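Local coordinates for putative TIM-barrel metal-dependent hydrolase (Mycobacterium avium subsp. paratuberculosis S397, PDB 4DZI), which probably acts as a metal-dependent hydrolase of the amidohydrolase family, with a two-metal site occupied here by cadmium ions in a TIM-barrel-type fold, at residues Lys30-Arg34 with Asp135-Ala141; Phe56-Phe62 with Thr123-Gly127; Val143-Leu148 with Glu180-Val184; Ser170-Pro174 with Pro205-Gly209. One frame throughout, in Å; residues are numbered along the deposited sequence.

Contact 1: residues Lys30-Arg34 with Asp135-Ala141; sequences KFKRR and DIEATMA
The irregular chain of Lys-30-Arg-34 runs past the first turns of the helix that opens at Ile-136, coming nearest where the CA atoms of Arg-34 and Ala-138 are 6.0 Å apart. Arg-34 takes hold of Asp-135 side-on: NE donates to Asp-135 OD2 at 2.8 Å, and Arg-34 NH2 to Asp-135 OD1 at 2.9 Å, the latter bond almost straight at 179°. Both oxygens use their syn lone pairs, and the guanidinium and carboxylate lie nearly coplanar, 21° apart. The bend of the arginine at chi3 (70°) turns NE and NH2 to this acid. NH2 also reaches Glu-137 OE1 at 3.2 Å, on the anti lone pair, while Lys-30 NZ makes only a long ion pair, 3.9 Å, with Glu-137 OE1. Phe-31 CE1 lies against one face of the guanidinium. Beside these charged groups the Phe-31 ring packs on the helix, with Ala-141 CB over one face, 3.8 Å from the ring centroid in a CH-pi contact. Asp-135 is also the N-cap: OD1 accepts from Ala-138 N, a donor well above the carboxylate plane. A water bridges Arg-34 O and Asp-135 OD2. The Asp-135 carboxylate thus caps the helix and pairs with Arg-34, tying the loop before strand 36-40 to the start of helix 136-153; the positive charge of Arg-34 probably stabilises both acids in their ionised form.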
# COMPACT_ATOMS: atom_id res chain seq x y z
N LYS C 30 -21.62 31.99 6.65
CA LYS C 30 -22.14 30.87 7.41
C LYS C 30 -21.01 29.94 7.83
O LYS C 30 -21.07 29.27 8.86
CB LYS C 30 -23.16 30.09 6.59
CG LYS C 30 -23.66 28.84 7.31
CD LYS C 30 -24.68 28.07 6.49
CE LYS C 30 -25.25 26.91 7.30
NZ LYS C 30 -26.08 25.99 6.48
N PHE C 31 -19.97 29.89 7.00
CA PHE C 31 -18.84 28.97 7.23
C PHE C 31 -17.56 29.63 7.72
O PHE C 31 -16.46 29.07 7.63
CB PHE C 31 -18.59 28.19 5.94
CG PHE C 31 -19.81 27.43 5.49
CD1 PHE C 31 -20.17 26.24 6.10
CD2 PHE C 31 -20.65 27.94 4.52
CE1 PHE C 31 -21.31 25.55 5.72
CE2 PHE C 31 -21.79 27.26 4.13
CZ PHE C 31 -22.12 26.06 4.73
N LYS C 32 -17.69 30.81 8.31
CA LYS C 32 -16.53 31.60 8.66
C LYS C 32 -15.67 30.87 9.70
O LYS C 32 -14.47 31.04 9.73
CB LYS C 32 -16.99 32.98 9.18
CG LYS C 32 -15.90 33.93 9.62
CD LYS C 32 -16.59 35.11 10.33
CE LYS C 32 -15.78 36.39 10.29
NZ LYS C 32 -14.39 36.19 10.80
N ARG C 33 -16.30 30.06 10.55
CA ARG C 33 -15.55 29.29 11.54
C ARG C 33 -15.44 27.84 11.10
O ARG C 33 -14.44 27.17 11.37
CB ARG C 33 -16.22 29.36 12.92
CG ARG C 33 -16.51 30.79 13.38
CD ARG C 33 -15.30 31.72 13.30
NE ARG C 33 -15.75 33.04 13.77
CZ ARG C 33 -14.99 34.13 13.90
NH1 ARG C 33 -13.68 34.11 13.63
NH2 ARG C 33 -15.56 35.25 14.34
N ARG C 34 -16.48 27.35 10.44
CA ARG C 34 -16.47 25.97 9.98
C ARG C 34 -15.40 25.67 8.93
O ARG C 34 -14.92 24.53 8.83
CB ARG C 34 -17.83 25.52 9.49
CG ARG C 34 -18.79 25.26 10.64
CD ARG C 34 -20.24 25.24 10.17
NE ARG C 34 -20.53 24.08 9.36
CZ ARG C 34 -21.75 23.77 8.92
NH1 ARG C 34 -22.79 24.54 9.23
NH2 ARG C 34 -21.93 22.70 8.17
N ASP C 135 -17.15 17.62 7.66
CA ASP C 135 -18.13 18.71 7.52
C ASP C 135 -18.37 18.87 6.04
O ASP C 135 -17.71 19.68 5.38
CB ASP C 135 -17.63 19.99 8.17
CG ASP C 135 -18.71 21.09 8.23
OD1 ASP C 135 -19.68 20.99 7.45
OD2 ASP C 135 -18.58 22.05 9.05
N ILE C 136 -19.32 18.11 5.51
CA ILE C 136 -19.62 18.09 4.08
C ILE C 136 -20.08 19.47 3.56
O ILE C 136 -19.63 19.95 2.51
CB ILE C 136 -20.71 17.06 3.77
CG1 ILE C 136 -20.33 15.68 4.30
CG2 ILE C 136 -21.04 17.02 2.28
CD1 ILE C 136 -19.17 15.05 3.57
N GLU C 137 -20.94 20.14 4.30
CA GLU C 137 -21.37 21.48 3.86
C GLU C 137 -20.20 22.47 3.83
O GLU C 137 -20.11 23.29 2.91
CB GLU C 137 -22.49 22.03 4.76
CG GLU C 137 -23.81 21.30 4.58
CD GLU C 137 -24.93 21.89 5.41
OE1 GLU C 137 -24.68 22.37 6.54
OE2 GLU C 137 -26.09 21.87 4.94
N ALA C 138 -19.33 22.44 4.84
CA ALA C 138 -18.18 23.36 4.86
C ALA C 138 -17.21 23.01 3.72
O ALA C 138 -16.58 23.89 3.14
CB ALA C 138 -17.45 23.31 6.21
N THR C 139 -17.08 21.72 3.43
CA THR C 139 -16.26 21.27 2.28
C THR C 139 -16.72 21.91 0.98
O THR C 139 -15.93 22.54 0.27
CB THR C 139 -16.29 19.73 2.11
OG1 THR C 139 -15.60 19.11 3.19
CG2 THR C 139 -15.60 19.31 0.80
N MET C 140 -18.01 21.77 0.68
CA MET C 140 -18.54 22.27 -0.59
C MET C 140 -18.46 23.79 -0.66
O MET C 140 -18.12 24.34 -1.72
CB MET C 140 -20.00 21.80 -0.81
CG MET C 140 -20.19 20.29 -0.79
SD MET C 140 -19.09 19.32 -1.86
CE MET C 140 -19.82 19.57 -3.46
N ALA C 141 -18.77 24.48 0.43
CA ALA C 141 -18.70 25.94 0.41
C ALA C 141 -17.27 26.41 0.28
O ALA C 141 -17.00 27.47 -0.32
CB ALA C 141 -19.34 26.52 1.66
O HOH W 1 -16.04 22.33 10.12

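Contact 2: residues Phe56-Phe62 with Thr123-Gly127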
# COMPACT_ATOMS: atom_id res chain seq x y z
N PHE C 56 -0.72 21.00 7.50
CA PHE C 56 -0.34 20.49 6.19
C PHE C 56 0.72 21.39 5.56
O PHE C 56 1.73 20.88 5.01
CB PHE C 56 -1.56 20.39 5.27
CG PHE C 56 -1.23 19.95 3.85
CD1 PHE C 56 -0.80 18.65 3.58
CD2 PHE C 56 -1.37 20.84 2.80
CE1 PHE C 56 -0.51 18.25 2.28
CE2 PHE C 56 -1.10 20.45 1.49
CZ PHE C 56 -0.67 19.15 1.22
N ILE C 57 0.53 22.70 5.71
CA ILE C 57 1.56 23.66 5.28
C ILE C 57 2.22 24.24 6.54
O ILE C 57 1.54 24.85 7.38
CB ILE C 57 0.94 24.80 4.44
CG1 ILE C 57 0.23 24.26 3.17
CG2 ILE C 57 2.00 25.86 4.12
CD1 ILE C 57 1.11 23.43 2.23
N PRO C 58 3.55 24.09 6.68
CA PRO C 58 4.25 24.61 7.87
C PRO C 58 4.14 26.12 8.08
O PRO C 58 4.14 26.58 9.22
CB PRO C 58 5.72 24.19 7.63
CG PRO C 58 5.63 23.01 6.72
CD PRO C 58 4.44 23.26 5.83
N ASN C 59 4.04 26.90 6.99
CA ASN C 59 3.82 28.34 7.12
C ASN C 59 2.87 28.85 6.06
O ASN C 59 3.28 29.01 4.91
CB ASN C 59 5.16 29.10 7.03
CG ASN C 59 4.99 30.58 7.09
OD1 ASN C 59 3.94 31.08 7.45
ND2 ASN C 59 6.05 31.31 6.77
N PRO C 60 1.60 29.11 6.42
CA PRO C 60 0.61 29.49 5.41
C PRO C 60 0.85 30.87 4.82
O PRO C 60 0.21 31.22 3.81
CB PRO C 60 -0.72 29.43 6.16
CG PRO C 60 -0.32 29.65 7.59
CD PRO C 60 0.99 28.96 7.76
N THR C 61 1.74 31.67 5.42
CA THR C 61 2.05 32.97 4.75
C THR C 61 3.03 32.76 3.59
O THR C 61 3.25 33.68 2.81
CB THR C 61 2.70 34.03 5.67
OG1 THR C 61 4.06 33.67 5.92
CG2 THR C 61 1.93 34.18 7.00
N PHE C 62 3.68 31.60 3.53
CA PHE C 62 4.63 31.31 2.45
C PHE C 62 5.77 32.32 2.38
O PHE C 62 6.34 32.54 1.32
CB PHE C 62 3.92 31.19 1.09
CG PHE C 62 3.02 29.97 0.99
CD1 PHE C 62 3.61 28.68 0.98
CD2 PHE C 62 1.64 30.10 0.86
CE1 PHE C 62 2.80 27.54 0.90
CE2 PHE C 62 0.83 28.96 0.76
CZ PHE C 62 1.43 27.69 0.78
N THR C 123 -1.26 24.75 -3.68
CA THR C 123 -0.29 24.28 -2.71
C THR C 123 -1.04 24.03 -1.39
O THR C 123 -1.34 22.88 -1.05
CB THR C 123 0.91 25.25 -2.57
OG1 THR C 123 1.55 25.35 -3.86
CG2 THR C 123 1.92 24.69 -1.55
N PHE C 124 -1.39 25.10 -0.69
CA PHE C 124 -2.26 24.98 0.49
C PHE C 124 -3.57 24.23 0.20
O PHE C 124 -4.04 23.46 1.03
CB PHE C 124 -2.56 26.39 1.03
CG PHE C 124 -3.47 26.42 2.23
CD1 PHE C 124 -3.00 26.12 3.50
CD2 PHE C 124 -4.80 26.78 2.08
CE1 PHE C 124 -3.85 26.15 4.60
CE2 PHE C 124 -5.65 26.84 3.19
CZ PHE C 124 -5.18 26.52 4.45
N GLY C 125 -4.20 24.45 -0.96
CA GLY C 125 -5.51 23.92 -1.21
C GLY C 125 -5.54 22.39 -1.20
O GLY C 125 -6.61 21.80 -1.01
N CYS C 126 -4.39 21.77 -1.44
CA CYS C 126 -4.31 20.28 -1.47
C CYS C 126 -4.39 19.63 -0.08
O CYS C 126 -4.39 18.38 0.00
CB CYS C 126 -3.05 19.80 -2.20
SG CYS C 126 -3.09 20.28 -3.96
N GLY C 127 -4.44 20.43 0.99
CA GLY C 127 -4.65 19.89 2.35
C GLY C 127 -6.01 20.16 2.97
O GLY C 127 -6.30 19.65 4.05
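This is an apolar loop-to-loop contact, in which Phe-56-Phe-62, from the excursion between strands 52-53 and 65-66, leans on Thr-123-Gly-127, the turn following strand 115-121. Phe-56 lies against the backbone of that turn. Its ring takes Gly-127 CA over one face in a CH-pi contact, 3.7 Å from the centroid, and meets Thr-123 O at its edge, with CE2 3.5 Å from that oxygen. With no side chain, Gly-127 lets the ring settle directly on the main chain. Next to it, Ile-57 CG1 comes to the edge of the Phe-124 ring, 3.7 Å from CD1. Setting CG1 anti to the carbonyl carbon (chi1 -59°) directs this branch to Phe-124, and CD1 beyond it approaches Thr-123 CG2. Phe-62 and Thr-123 lie alongside each other, pointing opposite ways, and Phe-62 CZ closes to 3.8 Å from Thr-123 CG2. The segment 56-62 bends through an Asx turn, in which Asn-59 OD1 accepts from Thr-61 N, and a type I turn from Asn-59 to Phe-62. The methyl of Thr-123 serves the packing, whereas its OG1 is hydrogen-bonded to Tyr-16 O and to NE2 of the metal ligand His-359. With the Thr-123 side chain about 7 Å from a cadmium ion, the arrangement is consistent with a loop after a barrel strand, beside the two-metal site, as in TIM-barrel amidohydrolases.

Contact 3: residues Val143-Leu148 with Glu180-Val184; sequences VHAFNL and EVDFV
The Phe-183 ring receives His-144 CE1 over the centre of one face, 3.6 Å above its plane, while Asn-147 CB lies at its edge. The two rings make a T-shaped pair, with planes at 74° and centroids 4.7 Å apart, the imidazole supplying the edge. Leu-148 CG, from the same helix, lies over one face of the His-144 ring, toward its rim; Leu-148 CD2 continues to Phe-183 CZ at 3.5 Å. At the imidazole edge, ND1 donates to Glu-180 OE2, 2.8 Å away and in the ring plane, through a nearly straight bond (176°) to the syn lone pair. This contact joins helices 136-153 and 174-186, whose short segments run side by side in the same direction, 5° apart, their axes 11.4 Å apart at closest approach, as neighbouring helices do around the outside of a TIM-type barrel. Across this distance the helices meet through side chains, not backbone. Glu-180 bends at chi2 to bring its carboxylate back to His-144 and Asn-147. Asn-147 ND2 gives OE2 a second hydrogen bond, 3.0 Å long, approaching from above the carboxylate plane. The other end of that amide, OD1, accepts from Ile-168 N, which ties the helix pair to the loop after strand 163-165.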
# COMPACT_ATOMS: atom_id res chain seq x y z
N VAL C 143 -14.70 24.75 -1.13
CA VAL C 143 -14.19 24.48 -2.46
C VAL C 143 -14.74 25.57 -3.40
O VAL C 143 -14.00 26.12 -4.23
CB VAL C 143 -14.59 23.06 -2.92
CG1 VAL C 143 -14.44 22.89 -4.42
CG2 VAL C 143 -13.76 22.01 -2.17
N HIS C 144 -16.01 25.95 -3.24
CA HIS C 144 -16.53 27.00 -4.12
C HIS C 144 -15.81 28.32 -3.90
O HIS C 144 -15.42 29.00 -4.88
CB HIS C 144 -18.06 27.13 -4.00
CG HIS C 144 -18.64 28.07 -5.00
ND1 HIS C 144 -18.50 27.86 -6.34
CD2 HIS C 144 -19.33 29.27 -4.85
CE1 HIS C 144 -19.10 28.88 -7.01
NE2 HIS C 144 -19.61 29.73 -6.09
N ALA C 145 -15.59 28.69 -2.64
CA ALA C 145 -14.88 29.95 -2.30
C ALA C 145 -13.50 29.97 -2.95
O ALA C 145 -13.08 30.95 -3.58
CB ALA C 145 -14.72 30.07 -0.80
N PHE C 146 -12.80 28.84 -2.82
CA PHE C 146 -11.49 28.69 -3.39
C PHE C 146 -11.50 28.87 -4.92
O PHE C 146 -10.62 29.53 -5.48
CB PHE C 146 -10.92 27.30 -3.04
CG PHE C 146 -9.61 26.99 -3.75
CD1 PHE C 146 -8.43 27.51 -3.26
CD2 PHE C 146 -9.59 26.24 -4.92
CE1 PHE C 146 -7.22 27.23 -3.90
CE2 PHE C 146 -8.38 26.00 -5.59
CZ PHE C 146 -7.20 26.51 -5.06
N ASN C 147 -12.46 28.23 -5.58
CA ASN C 147 -12.55 28.28 -7.03
C ASN C 147 -12.84 29.71 -7.49
O ASN C 147 -12.31 30.13 -8.50
CB ASN C 147 -13.64 27.33 -7.49
CG ASN C 147 -13.24 25.87 -7.38
OD1 ASN C 147 -12.07 25.55 -7.20
ND2 ASN C 147 -14.22 24.98 -7.53
N LEU C 148 -13.67 30.44 -6.73
CA LEU C 148 -13.92 31.86 -7.04
C LEU C 148 -12.62 32.65 -6.92
O LEU C 148 -12.29 33.46 -7.78
CB LEU C 148 -14.99 32.44 -6.11
CG LEU C 148 -16.45 31.97 -6.33
CD1 LEU C 148 -17.38 32.39 -5.20
CD2 LEU C 148 -16.95 32.52 -7.65
N GLU C 180 -21.07 22.56 -8.86
CA GLU C 180 -19.72 23.11 -8.96
C GLU C 180 -19.13 22.87 -10.34
O GLU C 180 -18.46 23.73 -10.89
CB GLU C 180 -18.79 22.50 -7.88
CG GLU C 180 -17.52 23.32 -7.73
CD GLU C 180 -17.79 24.67 -7.06
OE1 GLU C 180 -18.67 24.73 -6.16
OE2 GLU C 180 -17.11 25.66 -7.41
N VAL C 181 -19.34 21.68 -10.89
CA VAL C 181 -18.76 21.36 -12.17
C VAL C 181 -19.39 22.28 -13.24
O VAL C 181 -18.70 22.87 -14.05
CB VAL C 181 -18.99 19.91 -12.59
CG1 VAL C 181 -18.65 19.74 -14.06
CG2 VAL C 181 -18.17 18.94 -11.74
N ASP C 182 -20.71 22.40 -13.23
CA ASP C 182 -21.37 23.31 -14.16
C ASP C 182 -20.81 24.73 -14.06
O ASP C 182 -20.58 25.38 -15.08
CB ASP C 182 -22.89 23.32 -13.95
CG ASP C 182 -23.55 22.05 -14.46
OD1 ASP C 182 -22.88 21.29 -15.21
OD2 ASP C 182 -24.73 21.80 -14.12
N PHE C 183 -20.61 25.22 -12.83
CA PHE C 183 -20.10 26.56 -12.63
C PHE C 183 -18.69 26.72 -13.22
O PHE C 183 -18.42 27.68 -13.92
CB PHE C 183 -20.10 26.93 -11.14
CG PHE C 183 -19.16 28.06 -10.80
CD1 PHE C 183 -17.88 27.80 -10.33
CD2 PHE C 183 -19.56 29.38 -10.95
CE1 PHE C 183 -17.00 28.83 -10.04
CE2 PHE C 183 -18.69 30.42 -10.65
CZ PHE C 183 -17.41 30.14 -10.19
N VAL C 184 -17.77 25.79 -12.92
CA VAL C 184 -16.39 25.93 -13.44
C VAL C 184 -16.28 25.72 -14.95
O VAL C 184 -15.53 26.42 -15.62
CB VAL C 184 -15.33 25.09 -12.65
CG1 VAL C 184 -15.35 25.46 -11.16
CG2 VAL C 184 -15.53 23.59 -12.87

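Contact 4: residues Ser170-Pro174 with Pro205-Gly209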
# COMPACT_ATOMS: atom_id res chain seq x y z
N SER C 170 -15.05 18.78 -5.25
CA SER C 170 -15.28 17.75 -4.25
C SER C 170 -16.57 17.02 -4.59
O SER C 170 -17.60 17.63 -4.89
CB SER C 170 -15.43 18.34 -2.85
OG SER C 170 -15.81 17.30 -1.92
N LEU C 171 -16.51 15.69 -4.51
CA LEU C 171 -17.70 14.87 -4.69
C LEU C 171 -18.43 14.60 -3.36
O LEU C 171 -19.32 13.73 -3.33
CB LEU C 171 -17.31 13.53 -5.31
CG LEU C 171 -16.83 13.66 -6.76
CD1 LEU C 171 -16.19 12.38 -7.27
CD2 LEU C 171 -18.02 14.05 -7.62
N ALA C 172 -18.08 15.31 -2.28
CA ALA C 172 -18.61 14.99 -0.94
C ALA C 172 -20.13 15.06 -0.91
O ALA C 172 -20.77 14.27 -0.24
CB ALA C 172 -17.98 15.87 0.14
N ASP C 173 -20.69 16.03 -1.62
CA ASP C 173 -22.15 16.09 -1.82
C ASP C 173 -22.35 16.03 -3.33
O ASP C 173 -22.06 17.02 -4.03
CB ASP C 173 -22.66 17.42 -1.26
CG ASP C 173 -24.15 17.68 -1.56
OD1 ASP C 173 -24.69 17.19 -2.57
OD2 ASP C 173 -24.77 18.41 -0.77
N PRO C 174 -22.78 14.87 -3.86
CA PRO C 174 -22.67 14.76 -5.30
C PRO C 174 -23.61 15.65 -6.11
O PRO C 174 -23.32 15.94 -7.27
CB PRO C 174 -22.99 13.29 -5.58
CG PRO C 174 -22.60 12.59 -4.33
CD PRO C 174 -22.94 13.56 -3.22
N PRO C 205 -17.68 7.05 4.09
CA PRO C 205 -16.94 7.46 2.88
C PRO C 205 -17.35 6.66 1.65
O PRO C 205 -17.91 5.57 1.77
CB PRO C 205 -15.47 7.16 3.24
CG PRO C 205 -15.52 6.19 4.38
CD PRO C 205 -16.84 6.36 5.08
N ARG C 206 -17.06 7.19 0.46
CA ARG C 206 -17.41 6.52 -0.80
C ARG C 206 -16.18 6.30 -1.72
O ARG C 206 -15.20 7.05 -1.71
CB ARG C 206 -18.48 7.29 -1.58
CG ARG C 206 -19.85 7.42 -0.91
CD ARG C 206 -20.81 8.12 -1.86
NE ARG C 206 -20.52 9.55 -2.06
CZ ARG C 206 -20.78 10.52 -1.18
NH1 ARG C 206 -21.30 10.26 0.03
NH2 ARG C 206 -20.47 11.78 -1.48
N SER C 207 -16.26 5.24 -2.51
CA SER C 207 -15.35 5.00 -3.62
C SER C 207 -15.53 6.13 -4.65
O SER C 207 -16.63 6.65 -4.81
CB SER C 207 -15.73 3.67 -4.27
OG SER C 207 -15.02 3.46 -5.45
N LEU C 208 -14.45 6.50 -5.34
CA LEU C 208 -14.56 7.46 -6.45
C LEU C 208 -15.55 6.95 -7.50
O LEU C 208 -16.22 7.75 -8.14
CB LEU C 208 -13.18 7.71 -7.06
CG LEU C 208 -12.36 8.69 -6.18
CD1 LEU C 208 -10.88 8.57 -6.51
CD2 LEU C 208 -12.83 10.12 -6.43
N GLY C 209 -15.64 5.64 -7.63
CA GLY C 209 -16.58 4.98 -8.56
C GLY C 209 -17.98 4.66 -8.06
O GLY C 209 -18.69 3.90 -8.72
O HOH W 2 -22.59 12.35 1.51
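Arg-206 extends its guanidinium end-on to the turn that leads into helix 174-186 and meets two consecutive carbonyls with one nitrogen. NH2 donates to Leu-171 O at 2.9 Å, through a rather bent bond of 137°, and also to Ala-172 O at 2.8 Å, where the angle opens to 155°. Both oxygens lie in the guanidinium plane, but the carbonyls are turned differently: the nitrogen is only modestly tilted from the plane of the Leu-171 carbonyl and stands well above that of Ala-172. A bend at chi3 (-71°) swings the guanidinium out of line with the stretch from CB to CD. Pro-174 comes from the opposite direction, placing CD 3.5 Å from Arg-206 NH2, oblique to the guanidinium plane. A water adds a second path, accepting from Arg-206 NH1 and donating to Ala-172 O. NE is held by His-213 NE2, so every nitrogen of the group has a partner. Beside the polar grip the side chains of Leu-171 and Leu-208 cross at about a right angle, Leu-171 CD1 4.1 Å from Leu-208 CD2. Each segment has its own ST turn: Ser-170 OG accepts from Ala-172 N, and Ser-207 OG from Gly-209 N. Asp-173 caps helix 174-186, with OD1 accepting from Arg-176 N. Leu-208 also packs on Trp-243 of the second subunit, which places this loop beside the dimer interface. A positive group is thus met by neutral backbone oxygens; the paired C=O dipoles probably help to stabilise its charge and fix the turn before the helix.

How the contacts relate
All four contacts are partly buried. Contact 2 lies closest to the chain's centre and near the metal site; contact 1 lies farthest out, about 22 Å from that centre, and includes exposed charged residues. Contacts 1 and 3 share helix 136-153, the first joining its start to a loop and the second its later turns to helix 174-186, whose beginning contact 4 borders. Contacts 1 and 4 touch where Met-140 and Ile-136 pack on 170-174, and Val-143 of contact 3 meets Ser-170. Chemistry varies with place: ion pairs in contact 1, apolar packing in contact 2, an imidazole-carboxylate bond in contact 3, and arginine-to-backbone bonds near the second subunit in contact 4.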